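Local coordinates for protein acetyltransferase (Elizabethkingia anophelis, PDB 6AO7) that binds acetyl-CoA and, as a GNAT-family enzyme, probably transfers its acetyl group to an acceptor that is not identified here, at residues L38-L50 with Y61-N75. Sequence-based numbering, arbitrary orientation.
With ACO (acetyl coenzyme *a), chain B.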
ATOM      1  N   LEU A  38     -18.745  -1.076 -16.342  1.00 50.69           N
ATOM      2  CA  LEU A  38     -18.678  -1.539 -14.959  1.00 45.42           C
ATOM      3  C   LEU A  38     -19.444  -0.609 -14.023  1.00 44.98           C
ATOM      4  O   LEU A  38     -20.097  -1.077 -13.084  1.00 42.11           O
ATOM      5  CB  LEU A  38     -17.225  -1.677 -14.516  1.00 48.75           C
ATOM      6  CG  LEU A  38     -16.513  -2.935 -15.013  1.00 57.90           C
ATOM      7  CD1 LEU A  38     -15.049  -2.917 -14.616  1.00 58.54           C
ATOM      8  CD2 LEU A  38     -17.211  -4.191 -14.482  1.00 60.87           C
ATOM      9  N   ILE A  39     -19.380   0.707 -14.262  1.00 38.41           N
ATOM     10  CA  ILE A  39     -20.137   1.647 -13.436  1.00 39.65           C
ATOM     11  C   ILE A  39     -21.624   1.328 -13.510  1.00 44.86           C
ATOM     12  O   ILE A  39     -22.285   1.106 -12.486  1.00 41.98           O
ATOM     13  CB  ILE A  39     -19.853   3.104 -13.858  1.00 44.92           C
ATOM     14  CG1 ILE A  39     -18.409   3.500 -13.535  1.00 46.10           C
ATOM     15  CG2 ILE A  39     -20.835   4.069 -13.163  1.00 35.98           C
ATOM     16  CD1 ILE A  39     -17.967   4.826 -14.144  1.00 44.69           C
ATOM     17  N   ASP A  40     -22.165   1.263 -14.731  1.00 46.61           N
ATOM     18  CA  ASP A  40     -23.592   1.002 -14.886  1.00 45.78           C
ATOM     19  C   ASP A  40     -23.997  -0.326 -14.251  1.00 49.54           C
ATOM     20  O   ASP A  40     -25.126  -0.463 -13.768  1.00 43.68           O
ATOM     21  CB  ASP A  40     -23.975   1.049 -16.374  1.00 46.39           C
ATOM     22  CG  ASP A  40     -24.154   2.479 -16.895  1.00 55.53           C
ATOM     23  OD1 ASP A  40     -23.757   2.763 -18.049  1.00 54.37           O
ATOM     24  OD2 ASP A  40     -24.683   3.328 -16.143  1.00 52.95           O
ATOM     25  N   GLN A  41     -23.080  -1.296 -14.189  1.00 54.05           N
ATOM     26  CA  GLN A  41     -23.423  -2.589 -13.598  1.00 52.47           C
ATOM     27  C   GLN A  41     -23.613  -2.484 -12.086  1.00 48.30           C
ATOM     28  O   GLN A  41     -24.568  -3.040 -11.536  1.00 45.79           O
ATOM     29  CB  GLN A  41     -22.355  -3.632 -13.922  1.00 53.22           C
ATOM     30  CG  GLN A  41     -22.773  -5.032 -13.518  1.00 70.25           C
ATOM     31  CD  GLN A  41     -21.661  -6.050 -13.651  1.00 81.00           C
ATOM     32  OE1 GLN A  41     -20.579  -5.746 -14.158  1.00 82.64           O
ATOM     33  NE2 GLN A  41     -21.923  -7.270 -13.188  1.00 80.57           N
ATOM     34  N   TYR A  42     -22.707  -1.799 -11.383  1.00 39.97           N
ATOM     35  CA  TYR A  42     -22.972  -1.697  -9.953  1.00 43.53           C
ATOM     36  C   TYR A  42     -23.954  -0.583  -9.622  1.00 48.89           C
ATOM     37  O   TYR A  42     -24.435  -0.528  -8.487  1.00 51.00           O
ATOM     38  CB  TYR A  42     -21.679  -1.556  -9.111  1.00 42.15           C
ATOM     39  CG  TYR A  42     -20.602  -0.585  -9.546  1.00 38.18           C
ATOM     40  CD1 TYR A  42     -19.386  -1.050 -10.036  1.00 37.53           C
ATOM     41  CD2 TYR A  42     -20.763   0.797  -9.400  1.00 41.24           C
ATOM     42  CE1 TYR A  42     -18.368  -0.173 -10.407  1.00 39.15           C
ATOM     43  CE2 TYR A  42     -19.729   1.690  -9.763  1.00 37.32           C
ATOM     44  CZ  TYR A  42     -18.550   1.188 -10.269  1.00 33.11           C
ATOM     45  OH  TYR A  42     -17.536   2.037 -10.647  1.00 34.21           O
ATOM     46  N   LEU A  43     -24.295   0.288 -10.576  1.00 50.10           N
ATOM     47  CA  LEU A  43     -25.435   1.163 -10.340  1.00 44.94           C
ATOM     48  C   LEU A  43     -26.740   0.381 -10.334  1.00 45.86           C
ATOM     49  O   LEU A  43     -27.709   0.828  -9.715  1.00 48.68           O
ATOM     50  CB  LEU A  43     -25.486   2.287 -11.380  1.00 45.78           C
ATOM     51  CG  LEU A  43     -24.368   3.333 -11.225  1.00 48.65           C
ATOM     52  CD1 LEU A  43     -24.418   4.361 -12.356  1.00 47.47           C
ATOM     53  CD2 LEU A  43     -24.475   4.015  -9.862  1.00 43.34           C
ATOM     54  N   THR A  44     -26.768  -0.796 -10.969  1.00 49.89           N
ATOM     55  CA  THR A  44     -27.990  -1.602 -11.018  1.00 53.01           C
ATOM     56  C   THR A  44     -28.436  -2.024  -9.624  1.00 50.85           C
ATOM     57  O   THR A  44     -29.605  -1.855  -9.252  1.00 52.77           O
ATOM     58  CB  THR A  44     -27.774  -2.838 -11.898  1.00 53.37           C
ATOM     59  OG1 THR A  44     -27.515  -2.430 -13.245  1.00 56.92           O
ATOM     60  CG2 THR A  44     -28.992  -3.733 -11.874  1.00 64.13           C
ATOM     61  N   SER A  45     -27.522  -2.589  -8.841  1.00 46.76           N
ATOM     62  CA  SER A  45     -27.849  -3.124  -7.526  1.00 56.48           C
ATOM     63  C   SER A  45     -27.303  -2.275  -6.389  1.00 50.41           C
ATOM     64  O   SER A  45     -27.594  -2.561  -5.223  1.00 57.52           O
ATOM     65  CB  SER A  45     -27.325  -4.559  -7.393  1.00 61.30           C
ATOM     66  OG  SER A  45     -25.934  -4.602  -7.665  1.00 61.31           O
ATOM     67  N   GLY A  46     -26.525  -1.239  -6.693  1.00 39.52           N
ATOM     68  CA  GLY A  46     -25.965  -0.371  -5.684  1.00 40.15           C
ATOM     69  C   GLY A  46     -26.814   0.873  -5.456  1.00 43.25           C
ATOM     70  O   GLY A  46     -27.879   1.059  -6.039  1.00 39.82           O
ATOM     71  N   GLU A  47     -26.311   1.731  -4.573  1.00 40.56           N
ATOM     72  CA  GLU A  47     -26.969   2.979  -4.216  1.00 40.25           C
ATOM     73  C   GLU A  47     -25.984   4.114  -4.424  1.00 42.15           C
ATOM     74  O   GLU A  47     -24.871   4.083  -3.878  1.00 35.86           O
ATOM     75  CB  GLU A  47     -27.446   2.980  -2.761  1.00 40.62           C
ATOM     76  CG  GLU A  47     -28.491   1.945  -2.430  1.00 66.76           C
ATOM     77  CD  GLU A  47     -28.909   2.036  -0.978  1.00 84.66           C
ATOM     78  OE1 GLU A  47     -28.168   1.525  -0.105  1.00 85.27           O
ATOM     79  OE2 GLU A  47     -29.961   2.653  -0.709  1.00 95.11           O
ATOM     80  N   LEU A  48     -26.396   5.111  -5.205  1.00 39.49           N
ATOM     81  CA  LEU A  48     -25.537   6.240  -5.546  1.00 36.85           C
ATOM     82  C   LEU A  48     -25.886   7.431  -4.664  1.00 36.35           C
ATOM     83  O   LEU A  48     -27.070   7.748  -4.472  1.00 38.49           O
ATOM     84  CB  LEU A  48     -25.691   6.611  -7.025  1.00 37.67           C
ATOM     85  CG  LEU A  48     -25.135   7.954  -7.500  1.00 36.16           C
ATOM     86  CD1 LEU A  48     -23.613   7.918  -7.454  1.00 35.77           C
ATOM     87  CD2 LEU A  48     -25.653   8.325  -8.894  1.00 42.93           C
ATOM     88  N   TYR A  49     -24.852   8.086  -4.138  1.00 36.40           N
ATOM     89  CA  TYR A  49     -24.995   9.250  -3.279  1.00 36.94           C
ATOM     90  C   TYR A  49     -24.223  10.411  -3.893  1.00 37.01           C
ATOM     91  O   TYR A  49     -23.159  10.217  -4.482  1.00 37.87           O
ATOM     92  CB  TYR A  49     -24.478   8.948  -1.860  1.00 36.88           C
ATOM     93  CG  TYR A  49     -25.353   7.972  -1.112  1.00 39.87           C
ATOM     94  CD1 TYR A  49     -25.241   6.603  -1.330  1.00 36.74           C
ATOM     95  CD2 TYR A  49     -26.308   8.417  -0.208  1.00 42.24           C
ATOM     96  CE1 TYR A  49     -26.044   5.711  -0.659  1.00 38.52           C
ATOM     97  CE2 TYR A  49     -27.126   7.525   0.465  1.00 45.67           C
ATOM     98  CZ  TYR A  49     -26.980   6.173   0.242  1.00 41.67           C
ATOM     99  OH  TYR A  49     -27.782   5.287   0.928  1.00 46.91           O
ATOM    100  N   LEU A  50     -24.770  11.611  -3.775  1.00 40.04           N
ATOM    101  CA  LEU A  50     -24.223  12.797  -4.421  1.00 42.82           C
ATOM    102  C   LEU A  50     -23.857  13.819  -3.356  1.00 46.91           C
ATOM    103  O   LEU A  50     -24.674  14.120  -2.479  1.00 45.05           O
ATOM    104  CB  LEU A  50     -25.229  13.413  -5.406  1.00 45.00           C
ATOM    105  CG  LEU A  50     -25.866  12.500  -6.459  1.00 47.15           C
ATOM    106  CD1 LEU A  50     -26.851  13.269  -7.312  1.00 54.10           C
ATOM    107  CD2 LEU A  50     -24.791  11.828  -7.318  1.00 46.84           C
ATOM    108  N   TYR A  61     -20.397   8.730  -4.215  1.00 33.15           N
ATOM    109  CA  TYR A  61     -19.953   7.368  -3.948  1.00 31.90           C
ATOM    110  C   TYR A  61     -21.095   6.390  -4.238  1.00 32.40           C
ATOM    111  O   TYR A  61     -22.273   6.763  -4.276  1.00 33.46           O
ATOM    112  CB  TYR A  61     -19.432   7.192  -2.513  1.00 28.67           C
ATOM    113  CG  TYR A  61     -20.424   7.407  -1.387  1.00 32.37           C
ATOM    114  CD1 TYR A  61     -21.313   6.394  -1.001  1.00 30.88           C
ATOM    115  CD2 TYR A  61     -20.432   8.600  -0.658  1.00 33.50           C
ATOM    116  CE1 TYR A  61     -22.184   6.575   0.059  1.00 35.42           C
ATOM    117  CE2 TYR A  61     -21.307   8.790   0.412  1.00 31.87           C
ATOM    118  CZ  TYR A  61     -22.180   7.770   0.764  1.00 36.52           C
ATOM    119  OH  TYR A  61     -23.045   7.931   1.824  1.00 36.13           O
ATOM    120  N   VAL A  62     -20.713   5.134  -4.463  1.00 33.18           N
ATOM    121  CA  VAL A  62     -21.645   4.041  -4.720  1.00 32.04           C
ATOM    122  C   VAL A  62     -21.399   2.938  -3.696  1.00 29.41           C
ATOM    123  O   VAL A  62     -20.264   2.444  -3.564  1.00 32.10           O
ATOM    124  CB  VAL A  62     -21.487   3.480  -6.140  1.00 29.74           C
ATOM    125  CG1 VAL A  62     -22.427   2.281  -6.333  1.00 31.92           C
ATOM    126  CG2 VAL A  62     -21.726   4.572  -7.166  1.00 32.19           C
ATOM    127  N   LEU A  63     -22.459   2.554  -2.980  1.00 30.57           N
ATOM    128  CA  LEU A  63     -22.441   1.410  -2.077  1.00 32.21           C
ATOM    129  C   LEU A  63     -23.033   0.201  -2.783  1.00 32.89           C
ATOM    130  O   LEU A  63     -24.099   0.300  -3.395  1.00 36.71           O
ATOM    131  CB  LEU A  63     -23.242   1.696  -0.810  1.00 34.68           C
ATOM    132  CG  LEU A  63     -22.525   2.454   0.298  1.00 36.68           C
ATOM    133  CD1 LEU A  63     -23.507   2.801   1.374  1.00 32.81           C
ATOM    134  CD2 LEU A  63     -21.386   1.582   0.867  1.00 43.54           C
ATOM    135  N   TYR A  64     -22.363  -0.944  -2.651  1.00 35.84           N
ATOM    136  CA  TYR A  64     -22.684  -2.146  -3.422  1.00 33.94           C
ATOM    137  C   TYR A  64     -22.663  -3.359  -2.499  1.00 32.68           C
ATOM    138  O   TYR A  64     -21.585  -3.901  -2.208  1.00 30.05           O
ATOM    139  CB  TYR A  64     -21.682  -2.324  -4.560  1.00 36.26           C
ATOM    140  CG  TYR A  64     -21.791  -3.624  -5.331  1.00 41.68           C
ATOM    141  CD1 TYR A  64     -20.916  -4.674  -5.098  1.00 40.59           C
ATOM    142  CD2 TYR A  64     -22.758  -3.780  -6.319  1.00 41.22           C
ATOM    143  CE1 TYR A  64     -21.008  -5.858  -5.823  1.00 52.50           C
ATOM    144  CE2 TYR A  64     -22.860  -4.955  -7.048  1.00 50.58           C
ATOM    145  CZ  TYR A  64     -21.984  -5.989  -6.796  1.00 57.84           C
ATOM    146  OH  TYR A  64     -22.089  -7.155  -7.521  1.00 66.41           O
ATOM    147  N   PRO A  65     -23.828  -3.813  -2.024  1.00 32.60           N
ATOM    148  CA  PRO A  65     -23.851  -4.966  -1.107  1.00 40.09           C
ATOM    149  C   PRO A  65     -23.333  -6.244  -1.756  1.00 41.48           C
ATOM    150  O   PRO A  65     -23.663  -6.561  -2.898  1.00 40.35           O
ATOM    151  CB  PRO A  65     -25.333  -5.094  -0.739  1.00 43.64           C
ATOM    152  CG  PRO A  65     -25.914  -3.690  -0.945  1.00 34.98           C
ATOM    153  CD  PRO A  65     -25.132  -3.127  -2.109  1.00 37.72           C
ATOM    154  N   TRP A  66     -22.502  -6.976  -1.012  1.00 33.78           N
ATOM    155  CA  TRP A  66     -22.164  -8.356  -1.356  1.00 36.65           C
ATOM    156  C   TRP A  66     -23.201  -9.339  -0.848  1.00 43.29           C
ATOM    157  O   TRP A  66     -23.522 -10.330  -1.520  1.00 46.26           O
ATOM    158  CB  TRP A  66     -20.831  -8.758  -0.736  1.00 37.01           C
ATOM    159  CG  TRP A  66     -19.674  -8.059  -1.278  1.00 39.76           C
ATOM    160  CD1 TRP A  66     -19.670  -7.058  -2.199  1.00 42.52           C
ATOM    161  CD2 TRP A  66     -18.317  -8.325  -0.959  1.00 39.77           C
ATOM    162  NE1 TRP A  66     -18.379  -6.667  -2.462  1.00 44.18           N
ATOM    163  CE2 TRP A  66     -17.528  -7.435  -1.712  1.00 40.87           C
ATOM    164  CE3 TRP A  66     -17.686  -9.225  -0.095  1.00 39.13           C
ATOM    165  CZ2 TRP A  66     -16.139  -7.418  -1.627  1.00 42.84           C
ATOM    166  CZ3 TRP A  66     -16.306  -9.207  -0.014  1.00 38.22           C
ATOM    167  CH2 TRP A  66     -15.551  -8.317  -0.781  1.00 37.83           C
ATOM    168  N   ASP A  67     -23.700  -9.074   0.352  1.00 37.84           N
ATOM    169  CA  ASP A  67     -24.551  -9.988   1.093  1.00 40.11           C
ATOM    170  C   ASP A  67     -25.009  -9.230   2.327  1.00 44.14           C
ATOM    171  O   ASP A  67     -24.819  -8.010   2.398  1.00 45.49           O
ATOM    172  CB  ASP A  67     -23.802 -11.275   1.457  1.00 48.90           C
ATOM    173  CG  ASP A  67     -22.450 -11.011   2.125  1.00 45.10           C
ATOM    174  OD1 ASP A  67     -22.269  -9.940   2.723  1.00 44.37           O
ATOM    175  OD2 ASP A  67     -21.555 -11.882   2.041  1.00 49.34           O
ATOM    176  N   PHE A  68     -25.576  -9.921   3.315  1.00 42.48           N
ATOM    177  CA  PHE A  68     -26.066  -9.191   4.475  1.00 47.64           C
ATOM    178  C   PHE A  68     -24.932  -8.579   5.284  1.00 49.92           C
ATOM    179  O   PHE A  68     -25.095  -7.483   5.833  1.00 44.41           O
ATOM    180  CB  PHE A  68     -26.909 -10.082   5.379  1.00 47.81           C
ATOM    181  CG  PHE A  68     -27.745  -9.300   6.343  1.00 57.87           C
ATOM    182  CD1 PHE A  68     -27.268  -8.988   7.602  1.00 60.17           C
ATOM    183  CD2 PHE A  68     -28.991  -8.825   5.967  1.00 59.41           C
ATOM    184  CE1 PHE A  68     -28.036  -8.245   8.485  1.00 60.81           C
ATOM    185  CE2 PHE A  68     -29.769  -8.091   6.852  1.00 57.83           C
ATOM    186  CZ  PHE A  68     -29.289  -7.801   8.111  1.00 56.79           C
ATOM    187  N   GLU A  69     -23.780  -9.254   5.348  1.00 46.90           N
ATOM    188  CA  GLU A  69     -22.699  -8.832   6.232  1.00 47.29           C
ATOM    189  C   GLU A  69     -21.840  -7.713   5.628  1.00 46.34           C
ATOM    190  O   GLU A  69     -21.451  -6.783   6.345  1.00 41.29           O
ATOM    191  CB  GLU A  69     -21.850 -10.051   6.603  1.00 52.60           C
ATOM    192  CG  GLU A  69     -20.355  -9.888   6.435  1.00 65.05           C
ATOM    193  CD  GLU A  69     -19.579 -11.100   6.926  1.00 79.58           C
ATOM    194  OE1 GLU A  69     -19.241 -11.981   6.107  1.00 82.16           O
ATOM    195  OE2 GLU A  69     -19.314 -11.175   8.142  1.00 85.07           O
ATOM    196  N   THR A  70     -21.549  -7.757   4.324  1.00 35.27           N
ATOM    197  CA  THR A  70     -20.540  -6.882   3.725  1.00 32.90           C
ATOM    198  C   THR A  70     -21.148  -5.998   2.647  1.00 38.24           C
ATOM    199  O   THR A  70     -21.867  -6.484   1.772  1.00 37.96           O
ATOM    200  CB  THR A  70     -19.399  -7.703   3.104  1.00 37.83           C
ATOM    201  OG1 THR A  70     -18.792  -8.538   4.104  1.00 38.26           O
ATOM    202  CG2 THR A  70     -18.354  -6.810   2.512  1.00 32.60           C
ATOM    203  N   THR A  71     -20.822  -4.708   2.680  1.00 35.86           N
ATOM    204  CA  THR A  71     -21.109  -3.839   1.548  1.00 33.52           C
ATOM    205  C   THR A  71     -19.818  -3.159   1.134  1.00 36.63           C
ATOM    206  O   THR A  71     -18.906  -2.987   1.944  1.00 32.79           O
ATOM    207  CB  THR A  71     -22.229  -2.823   1.860  1.00 37.27           C
ATOM    208  OG1 THR A  71     -22.537  -2.084   0.678  1.00 34.35           O
ATOM    209  CG2 THR A  71     -21.841  -1.876   2.971  1.00 32.65           C
ATOM    210  N   GLU A  72     -19.739  -2.802  -0.144  1.00 32.50           N
ATOM    211  CA  GLU A  72     -18.503  -2.360  -0.765  1.00 27.85           C
ATOM    212  C   GLU A  72     -18.684  -0.954  -1.326  1.00 32.15           C
ATOM    213  O   GLU A  72     -19.730  -0.624  -1.887  1.00 30.93           O
ATOM    214  CB  GLU A  72     -18.070  -3.330  -1.885  1.00 35.84           C
ATOM    215  CG  GLU A  72     -16.868  -2.858  -2.723  1.00 37.97           C
ATOM    216  CD  GLU A  72     -16.473  -3.839  -3.824  1.00 40.44           C
ATOM    217  OE1 GLU A  72     -17.244  -4.776  -4.098  1.00 43.53           O
ATOM    218  OE2 GLU A  72     -15.387  -3.671  -4.426  1.00 40.37           O
ATOM    219  N   ILE A  73     -17.675  -0.119  -1.119  1.00 31.51           N
ATOM    220  CA  ILE A  73     -17.585   1.158  -1.817  1.00 32.42           C
ATOM    221  C   ILE A  73     -17.035   0.837  -3.201  1.00 27.98           C
ATOM    222  O   ILE A  73     -15.823   0.677  -3.366  1.00 31.26           O
ATOM    223  CB  ILE A  73     -16.689   2.150  -1.077  1.00 32.89           C
ATOM    224  CG1 ILE A  73     -17.144   2.286   0.380  1.00 33.91           C
ATOM    225  CG2 ILE A  73     -16.646   3.505  -1.839  1.00 34.78           C
ATOM    226  CD1 ILE A  73     -16.215   3.161   1.209  1.00 38.78           C
ATOM    227  N   LYS A  74     -17.922   0.699  -4.189  1.00 30.14           N
ATOM    228  CA  LYS A  74     -17.481   0.394  -5.544  1.00 32.65           C
ATOM    229  C   LYS A  74     -16.914   1.614  -6.252  1.00 33.40           C
ATOM    230  O   LYS A  74     -16.195   1.463  -7.246  1.00 36.56           O
ATOM    231  CB  LYS A  74     -18.632  -0.174  -6.378  1.00 31.20           C
ATOM    232  CG  LYS A  74     -18.818  -1.715  -6.331  1.00 35.83           C
ATOM    233  CD  LYS A  74     -17.727  -2.473  -7.090  1.00 37.43           C
ATOM    234  CE  LYS A  74     -18.215  -3.860  -7.537  1.00 41.52           C
ATOM    235  NZ  LYS A  74     -17.123  -4.682  -8.147  1.00 44.54           N
ATOM    236  N   ASN A  75     -17.244   2.811  -5.780  1.00 31.57           N
ATOM    237  CA  ASN A  75     -16.847   4.028  -6.476  1.00 34.69           C
ATOM    238  C   ASN A  75     -16.887   5.175  -5.484  1.00 28.02           C
ATOM    239  O   ASN A  75     -17.845   5.304  -4.729  1.00 32.54           O
ATOM    240  CB  ASN A  75     -17.778   4.312  -7.667  1.00 28.65           C
ATOM    241  CG  ASN A  75     -17.226   5.374  -8.598  1.00 32.73           C
ATOM    242  OD1 ASN A  75     -17.060   6.528  -8.203  1.00 33.04           O
ATOM    243  ND2 ASN A  75     -16.986   5.000  -9.854  1.00 32.14           N
TER
HETATM  244  N1A ACO B 201       0.724   9.904  -0.037  0.94 42.10           N
HETATM  245  C2A ACO B 201      -0.352   9.651   0.710  0.94 41.36           C
HETATM  246  N3A ACO B 201      -1.320  10.486   1.095  0.94 50.14           N
HETATM  247  C4A ACO B 201      -1.091  11.725   0.651  0.94 57.49           C
HETATM  248  C5A ACO B 201      -0.010  12.149  -0.109  0.94 59.94           C
HETATM  249  C6A ACO B 201       0.934  11.166  -0.472  0.94 55.58           C
HETATM  250  N6A ACO B 201       2.026  11.411  -1.201  0.94 56.25           N
HETATM  251  N7A ACO B 201      -0.071  13.516  -0.330  0.94 60.89           N
HETATM  252  C8A ACO B 201      -1.172  13.881   0.286  0.94 60.16           C
HETATM  253  N9A ACO B 201      -1.840  12.850   0.895  0.94 55.34           N
HETATM  254  C1B ACO B 201      -3.058  12.916   1.701  0.94 47.81           C
HETATM  255  C2B ACO B 201      -3.564  14.305   2.055  0.94 40.00           C
HETATM  256  O2B ACO B 201      -2.793  14.922   3.075  0.94 43.91           O
HETATM  257  C3B ACO B 201      -4.950  13.927   2.574  0.94 34.69           C
HETATM  258  O3B ACO B 201      -4.882  13.361   3.899  0.94 41.01           O
HETATM  259  P3B ACO B 201      -5.053  14.160   5.283  0.94 51.89           P
HETATM  260  O7A ACO B 201      -3.817  15.077   5.390  0.94 50.12           O
HETATM  261  O8A ACO B 201      -6.417  14.884   5.194  0.94 54.19           O
HETATM  262  O9A ACO B 201      -5.079  13.137   6.384  0.94 39.88           O
HETATM  263  C4B ACO B 201      -5.344  12.722   1.705  0.94 45.56           C
HETATM  264  O4B ACO B 201      -4.138  12.324   1.009  0.94 48.16           O
HETATM  265  C5B ACO B 201      -6.486  12.999   0.757  0.94 42.55           C
HETATM  266  O5B ACO B 201      -7.555  13.463   1.613  0.94 37.38           O
HETATM  267  P1A ACO B 201      -8.894  14.251   1.022  0.94 34.28           P
HETATM  268  O1A ACO B 201      -8.667  15.677   0.692  0.94 35.02           O
HETATM  269  O2A ACO B 201      -9.963  14.069   2.090  0.94 27.72           O
HETATM  270  O3A ACO B 201      -9.184  13.396  -0.291  0.94 38.92           O
HETATM  271  P2A ACO B 201      -9.965  13.747  -1.639  0.94 35.62           P
HETATM  272  O4A ACO B 201     -10.878  14.854  -1.285  0.94 37.03           O
HETATM  273  O5A ACO B 201      -8.944  14.144  -2.689  0.94 33.26           O
HETATM  274  O6A ACO B 201     -10.681  12.413  -2.122  0.94 33.01           O
HETATM  275  CBP ACO B 201     -10.286  10.653  -3.739  0.94 27.41           C
HETATM  276  CCP ACO B 201      -9.913  11.231  -2.380  0.94 28.58           C
HETATM  277  CDP ACO B 201     -11.766  10.237  -3.701  0.94 28.21           C
HETATM  278  CEP ACO B 201      -9.413   9.415  -3.999  0.94 34.32           C
HETATM  279  CAP ACO B 201     -10.098  11.730  -4.841  0.94 32.49           C
HETATM  280  OAP ACO B 201      -8.767  12.217  -4.831  0.94 44.36           O
HETATM  281  C9P ACO B 201     -10.521  11.312  -6.241  0.94 35.49           C
HETATM  282  O9P ACO B 201     -11.697  11.394  -6.577  0.94 34.41           O
HETATM  283  N8P ACO B 201      -9.577  10.808  -7.029  0.94 34.06           N
HETATM  284  C7P ACO B 201      -9.872  10.278  -8.352  0.94 36.54           C
HETATM  285  C6P ACO B 201     -10.858   9.115  -8.305  0.94 37.99           C
HETATM  286  C5P ACO B 201     -10.342   7.962  -7.476  0.94 41.84           C
HETATM  287  O5P ACO B 201      -9.171   7.601  -7.544  0.94 39.52           O
HETATM  288  N4P ACO B 201     -11.229   7.366  -6.682  0.94 36.60           N
HETATM  289  C3P ACO B 201     -10.919   6.202  -5.858  0.94 28.76           C
HETATM  290  C2P ACO B 201     -10.707   4.951  -6.684  0.94 28.44           C
HETATM  291  S1P ACO B 201     -10.955   3.355  -5.820  0.94 35.96           S
HETATM  292  C   ACO B 201     -12.730   3.279  -5.834  0.94 34.00           C
HETATM  293  O   ACO B 201     -13.413   4.162  -6.275  0.94 32.94           O
HETATM  294  CH3 ACO B 201     -13.271   2.034  -5.199  0.94 33.32           C
HETATM  295  O   HOH W   1     -25.748  -5.863  -4.632  1.00 38.69           O
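Tyr61 pairs antiparallel with Tyr49 in the GNAT sheet, where strands 47-53 and 56-65 form a hairpin and helix 36-45 packs over one face. Tyr49 N donates to Tyr61 O (2.9 Å) and Tyr61 N returns a bond to Tyr49 O. On the face covered by helix 87-101, their rings lie nearly parallel (19°) but slid apart, so Tyr49 CB sits over the Tyr61 ring, 3.8 Å from its centroid; Tyr61 OH is hydrogen-bonded to Asp94 OD2. Opposite, Val62 splits its methyls: CG1 meets Tyr42 CD2 at 3.8 Å, while CG2 touches Leu43 CD2 and Leu48 CD1. Leu63 N and O hydrogen-bond to Glu47 O and N. Tyr64 turns its ring edge to Ser45 OG, 3.2 Å from Tyr64 CE2. Past the turn, Lys74 CB sits over the Tyr42 ring face, a CH-pi contact 3.7 Å from its centroid, and the lysine side chain, bent at chi2 (-72°), carries CG and CD along the CD1 side. Lys74 O and Asn75 CA border the acetyl end of acetyl-CoA. Tyr42 OH is hydrogen-bonded to Asp33 OD2, and Asn75 ND2, also bonded to Leu29 O, donates to Tyr42 OH at 3.1 Å, with OH in the amide plane and the N-H almost straight (177°).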